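Local coordinates for uncharacterized protein (Thermus thermophilus HB8, PDB 6SCE) that probably cleaves DNA as a nuclease of type III CRISPR defence, switched on by cyclic oligoadenylate that its CARF domains sense, at residues E244-F247 and A248-A252. Residues are numbered along the deposited sequence; the frame is centred on the assembly and turned at random.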
ATOM      1  N   GLU A 244     -22.473  20.529   4.448  1.00 35.12           N
ATOM      2  CA  GLU A 244     -21.748  20.164   3.247  1.00 35.94           C
ATOM      3  C   GLU A 244     -20.240  20.177   3.511  1.00 34.53           C
ATOM      4  O   GLU A 244     -19.529  19.321   2.983  1.00 36.26           O
ATOM      5  CB  GLU A 244     -22.007  21.139   2.082  1.00 39.05           C
ATOM      6  CG  GLU A 244     -23.436  21.228   1.568  1.00 44.21           C
ATOM      7  CD  GLU A 244     -23.590  22.325   0.473  1.00 53.33           C
ATOM      8  OE1 GLU A 244     -22.675  23.185   0.293  1.00 53.20           O
ATOM      9  OE2 GLU A 244     -24.637  22.329  -0.206  1.00 55.94           O
ATOM     10  N   ASN A 245     -19.763  21.159   4.267  1.00 33.64           N
ATOM     11  CA  ASN A 245     -18.333  21.268   4.559  1.00 36.78           C
ATOM     12  C   ASN A 245     -17.854  20.075   5.413  1.00 36.96           C
ATOM     13  O   ASN A 245     -16.794  19.502   5.148  1.00 36.31           O
ATOM     14  CB  ASN A 245     -18.018  22.550   5.308  1.00 37.39           C
ATOM     15  CG  ASN A 245     -18.222  23.794   4.454  1.00 40.81           C
ATOM     16  OD1 ASN A 245     -18.440  23.698   3.259  1.00 40.37           O
ATOM     17  ND2 ASN A 245     -18.127  24.956   5.072  1.00 40.52           N
ATOM     18  N   VAL A 246     -18.636  19.745   6.437  1.00 36.61           N
ATOM     19  CA  VAL A 246     -18.297  18.660   7.371  1.00 36.79           C
ATOM     20  C   VAL A 246     -18.219  17.347   6.633  1.00 38.33           C
ATOM     21  O   VAL A 246     -17.235  16.600   6.775  1.00 37.88           O
ATOM     22  CB  VAL A 246     -19.305  18.550   8.509  1.00 36.79           C
ATOM     23  CG1 VAL A 246     -19.070  17.263   9.311  1.00 37.67           C
ATOM     24  CG2 VAL A 246     -19.201  19.760   9.426  1.00 37.51           C
ATOM     25  N   PHE A 247     -19.239  17.076   5.822  1.00 33.48           N
ATOM     26  CA  PHE A 247     -19.307  15.856   5.062  1.00 36.20           C
ATOM     27  C   PHE A 247     -18.176  15.697   4.051  1.00 38.30           C
ATOM     28  O   PHE A 247     -17.622  14.582   3.878  1.00 36.93           O
ATOM     29  CB  PHE A 247     -20.631  15.754   4.327  1.00 35.65           C
ATOM     30  CG  PHE A 247     -20.853  14.420   3.717  1.00 36.51           C
ATOM     31  CD1 PHE A 247     -20.823  13.280   4.511  1.00 37.35           C
ATOM     32  CD2 PHE A 247     -21.053  14.283   2.349  1.00 41.20           C
ATOM     33  CE1 PHE A 247     -21.007  12.027   3.952  1.00 37.30           C
ATOM     34  CE2 PHE A 247     -21.236  13.022   1.780  1.00 43.92           C
ATOM     35  CZ  PHE A 247     -21.212  11.898   2.581  1.00 40.32           C
ATOM     36  N   ALA A 248     -17.853  16.791   3.374  1.00 33.00           N
ATOM     37  CA  ALA A 248     -16.740  16.807   2.425  1.00 34.83           C
ATOM     38  C   ALA A 248     -15.411  16.492   3.126  1.00 33.20           C
ATOM     39  O   ALA A 248     -14.570  15.790   2.569  1.00 36.73           O
ATOM     40  CB  ALA A 248     -16.654  18.167   1.720  1.00 35.45           C
ATOM     41  N   ARG A 249     -15.235  17.020   4.321  1.00 35.23           N
ATOM     42  CA  ARG A 249     -14.045  16.737   5.137  1.00 39.12           C
ATOM     43  C   ARG A 249     -13.936  15.248   5.469  1.00 38.65           C
ATOM     44  O   ARG A 249     -12.876  14.656   5.289  1.00 37.83           O
ATOM     45  CB  ARG A 249     -14.037  17.550   6.416  1.00 38.89           C
ATOM     46  CG  ARG A 249     -13.677  19.018   6.220  1.00 42.00           C
ATOM     47  CD  ARG A 249     -13.353  19.689   7.533  1.00 43.32           C
ATOM     48  NE  ARG A 249     -14.519  19.927   8.397  1.00 46.32           N
ATOM     49  CZ  ARG A 249     -15.262  21.041   8.397  1.00 45.99           C
ATOM     50  NH1 ARG A 249     -15.019  22.030   7.539  1.00 44.54           N
ATOM     51  NH2 ARG A 249     -16.271  21.161   9.246  1.00 46.77           N
ATOM     52  N   TRP A 250     -15.025  14.654   5.942  1.00 34.24           N
ATOM     53  CA  TRP A 250     -15.079  13.189   6.214  1.00 34.83           C
ATOM     54  C   TRP A 250     -14.777  12.338   4.992  1.00 35.32           C
ATOM     55  O   TRP A 250     -14.019  11.342   5.054  1.00 32.42           O
ATOM     56  CB  TRP A 250     -16.448  12.773   6.742  1.00 33.88           C
ATOM     57  CG  TRP A 250     -16.842  13.410   8.034  1.00 31.97           C
ATOM     58  CD1 TRP A 250     -16.066  14.143   8.871  1.00 33.02           C
ATOM     59  CD2 TRP A 250     -18.125  13.329   8.637  1.00 29.75           C
ATOM     60  NE1 TRP A 250     -16.799  14.551   9.959  1.00 33.38           N
ATOM     61  CE2 TRP A 250     -18.065  14.044   9.842  1.00 31.51           C
ATOM     62  CE3 TRP A 250     -19.326  12.711   8.270  1.00 31.87           C
ATOM     63  CZ2 TRP A 250     -19.173  14.187  10.680  1.00 32.96           C
ATOM     64  CZ3 TRP A 250     -20.425  12.848   9.110  1.00 31.67           C
ATOM     65  CH2 TRP A 250     -20.330  13.555  10.303  1.00 30.52           C
ATOM     66  N   ARG A 251     -15.354  12.719   3.860  1.00 34.11           N
ATOM     67  CA  ARG A 251     -15.118  11.995   2.633  1.00 37.24           C
ATOM     68  C   ARG A 251     -13.633  12.080   2.231  1.00 35.82           C
ATOM     69  O   ARG A 251     -13.041  11.080   1.818  1.00 37.58           O
ATOM     70  CB  ARG A 251     -15.976  12.553   1.497  1.00 42.59           C
ATOM     71  CG  ARG A 251     -17.471  12.293   1.629  1.00 50.80           C
ATOM     72  CD  ARG A 251     -17.856  10.862   1.306  1.00 60.23           C
ATOM     73  NE  ARG A 251     -17.751  10.540  -0.119  1.00 69.31           N
ATOM     74  CZ  ARG A 251     -17.867   9.311  -0.629  1.00 75.64           C
ATOM     75  NH1 ARG A 251     -18.097   8.260   0.158  1.00 77.41           N
ATOM     76  NH2 ARG A 251     -17.754   9.130  -1.941  1.00 78.78           N
ATOM     77  N   ALA A 252     -13.059  13.264   2.347  1.00 36.06           N
ATOM     78  CA  ALA A 252     -11.650  13.480   1.970  1.00 38.92           C
ATOM     79  C   ALA A 252     -10.727  12.670   2.899  1.00 37.65           C
ATOM     80  O   ALA A 252      -9.841  11.968   2.445  1.00 38.06           O
ATOM     81  CB  ALA A 252     -11.321  14.950   2.034  1.00 39.40           C
TER
HETATM   82  O   HOH W   1     -16.508  24.507   7.866  1.00 48.70           O
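With CG1 of Val246 anti to the backbone N (chi1 170°) and CG of Trp250 anti to its carbonyl carbon (chi1 -61°), the methyl comes down on one face of the indole, where CG1 lies 3.4 Å from Trp250 CZ2. A beta-branched residue suits this place because its second methyl, CG2, branches off toward Arg249 and meets NH2 at 3.3 Å. The Phe247 side chain crosses that of Trp250 at about a right angle, and Trp250 CE3 sits at the edge of the phenyl ring, 4.1 Å from Phe247 CD1. One face of the ring is covered by Arg251, whose CG sits 4.0 Å from the Phe247 ring centroid in a CH-pi contact; long and flexible, this arginine can spend its methylenes on the ring.

All these pairs lie three or four residues apart on successive turns of helix 240-257, whose i to i+4 bonds include Trp250 N to Val246 O at 3.1 Å. The helix packs its Val246 and Trp250 side against Leu235 of helix 232-236, and Trp250 also reaches Leu261 of strand 260-262. The indole is buried, yet its NE1 is satisfied by a hydrogen bond to Asp203. A leucine in place of Trp250 would probably leave Asp203 without that donor and Val246 CG1 without the flat surface it rests on.

Arg249 bends at chi3 and folds back over Asn245 O. Its NH2 makes a salt bridge with Glu242, while NH1 donates to a water at 2.9 Å that also accepts from Asn245 ND2, a fitting use of an amide at a partly exposed position.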